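Local atomic coordinates of cyclic di-GMP-binding protein XC_3703 (Xanthomonas campestris pv. campestris, PDB entry 5B7W), a protein that binds the bacterial second messenger cyclic di-GMP and, as its effector, regulates virulence and biofilm formation. Residues S53-Q56 with V57-T61. Numbering follows the deposited sequence.
Sequences SDFQ and VKQMT
Phe55 and Gln59, one turn apart at the start of helix 54-70, form the main side-chain contact. Gln59 CG lies over one face of the Phe55 ring, off-centre near CZ, in a CH-pi contact 4.0 Å from the centroid. The carboxamide continues over the same face, past the CE2-CZ rim; Gln59 CD is 3.3 Å from Phe55 CE2, and the two planes are 32° apart. Phe55 chi1 of 166° puts CG beside the carbonyl carbon and carries the ring outward and slightly forward, where the stretched-out Gln59 chain reaches back over it. Lys58 NZ approaches the ring's edge, close to its plane, but only loosely at 4.5 Å from Phe55 CD1. Beneath these side chains run the i to i+4 bonds of the helix: Gln59 N donates to Phe55 O at 2.9 Å and Met60 N to Gln56 O at 3.0 Å, whereas Val57 N to Ser53 O is weak. The first turn is closed by a capping box: Ser53 OG accepts from Gln56 N at 3.3 Å, and Gln56 OE1 takes a weak bond from Ser53 N. Gln59 NE2 also makes a weak hydrogen bond to Asp31, and Phe32 touches both Gln59 and Met60. On the buried side, Val57 packs against strands 46-51 and 90-96, and Thr61 OG1 is hydrogen-bonded to Gln49 NE2, seating the helix on the four-stranded antiparallel sheet of this RRM-like domain.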
loop_
_atom_site.group_PDB
_atom_site.type_symbol
_atom_site.label_atom_id
_atom_site.label_comp_id
_atom_site.label_asym_id
_atom_site.label_seq_id
_atom_site.Cartn_x
_atom_site.Cartn_y
_atom_site.Cartn_z
ATOM N N SER A 53 -15.632 -9.562 -17.895
ATOM C CA SER A 53 -14.584 -9.420 -18.895
ATOM C C SER A 53 -13.337 -8.788 -18.293
ATOM O O SER A 53 -13.371 -8.176 -17.222
ATOM C CB SER A 53 -15.060 -8.582 -20.090
ATOM O OG SER A 53 -15.315 -7.242 -19.708
ATOM N N ASP A 54 -12.225 -8.946 -19.018
ATOM C CA ASP A 54 -10.959 -8.352 -18.603
ATOM C C ASP A 54 -11.048 -6.832 -18.567
ATOM O O ASP A 54 -10.469 -6.188 -17.684
ATOM C CB ASP A 54 -9.843 -8.801 -19.551
ATOM C CG ASP A 54 -8.456 -8.582 -18.975
ATOM O OD1 ASP A 54 -8.077 -7.413 -18.746
ATOM O OD2 ASP A 54 -7.733 -9.580 -18.772
ATOM N N PHE A 55 -11.770 -6.238 -19.521
ATOM C CA PHE A 55 -11.873 -4.783 -19.573
ATOM C C PHE A 55 -12.668 -4.236 -18.394
ATOM O O PHE A 55 -12.356 -3.157 -17.876
ATOM C CB PHE A 55 -12.512 -4.343 -20.890
ATOM C CG PHE A 55 -12.961 -2.911 -20.890
ATOM C CD1 PHE A 55 -12.037 -1.882 -20.967
ATOM C CD2 PHE A 55 -14.307 -2.592 -20.803
ATOM C CE1 PHE A 55 -12.445 -0.562 -20.962
ATOM C CE2 PHE A 55 -14.721 -1.274 -20.797
ATOM C CZ PHE A 55 -13.790 -0.258 -20.878
ATOM N N GLN A 56 -13.706 -4.956 -17.966
ATOM C CA GLN A 56 -14.521 -4.481 -16.855
ATOM C C GLN A 56 -13.756 -4.516 -15.539
ATOM O O GLN A 56 -13.982 -3.665 -14.671
ATOM C CB GLN A 56 -15.804 -5.305 -16.759
ATOM C CG GLN A 56 -16.861 -4.911 -17.776
ATOM C CD GLN A 56 -17.995 -5.911 -17.855
ATOM O OE1 GLN A 56 -17.770 -7.116 -17.968
ATOM N NE2 GLN A 56 -19.225 -5.416 -17.791
ATOM N N VAL A 57 -12.853 -5.484 -15.367
ATOM C CA VAL A 57 -11.986 -5.475 -14.194
ATOM C C VAL A 57 -11.016 -4.301 -14.266
ATOM O O VAL A 57 -10.720 -3.661 -13.249
ATOM C CB VAL A 57 -11.247 -6.818 -14.057
ATOM C CG1 VAL A 57 -10.200 -6.743 -12.952
ATOM C CG2 VAL A 57 -12.231 -7.940 -13.772
ATOM N N LYS A 58 -10.518 -3.992 -15.467
ATOM C CA LYS A 58 -9.652 -2.828 -15.634
ATOM C C LYS A 58 -10.374 -1.546 -15.242
ATOM O O LYS A 58 -9.779 -0.654 -14.627
ATOM C CB LYS A 58 -9.155 -2.741 -17.079
ATOM C CG LYS A 58 -8.045 -1.723 -17.287
ATOM C CD LYS A 58 -8.151 -1.044 -18.644
ATOM C CE LYS A 58 -7.672 -1.947 -19.767
ATOM N NZ LYS A 58 -7.633 -1.221 -21.067
ATOM N N GLN A 59 -11.658 -1.434 -15.594
ATOM C CA GLN A 59 -12.456 -0.305 -15.127
ATOM C C GLN A 59 -12.546 -0.294 -13.606
ATOM O O GLN A 59 -12.390 0.754 -12.970
ATOM C CB GLN A 59 -13.855 -0.357 -15.738
ATOM C CG GLN A 59 -13.914 -0.114 -17.228
ATOM C CD GLN A 59 -15.332 -0.161 -17.752
ATOM O OE1 GLN A 59 -16.035 -1.158 -17.585
ATOM N NE2 GLN A 59 -15.766 0.925 -18.380
ATOM N N MET A 60 -12.805 -1.459 -13.006
ATOM C CA MET A 60 -12.910 -1.536 -11.553
ATOM C C MET A 60 -11.602 -1.158 -10.873
ATOM O O MET A 60 -11.617 -0.612 -9.764
ATOM C CB MET A 60 -13.339 -2.939 -11.126
ATOM C CG MET A 60 -14.746 -3.325 -11.550
ATOM S SD MET A 60 -15.334 -4.759 -10.639
ATOM C CE MET A 60 -14.305 -6.021 -11.368
ATOM N N THR A 61 -10.466 -1.443 -11.514
ATOM C CA THR A 61 -9.181 -1.014 -10.970
ATOM C C THR A 61 -9.121 0.503 -10.837
ATOM O O THR A 61 -8.637 1.028 -9.826
ATOM C CB THR A 61 -8.041 -1.524 -11.852
ATOM O OG1 THR A 61 -7.997 -2.956 -11.798
ATOM C CG2 THR A 61 -6.704 -0.960 -11.389
#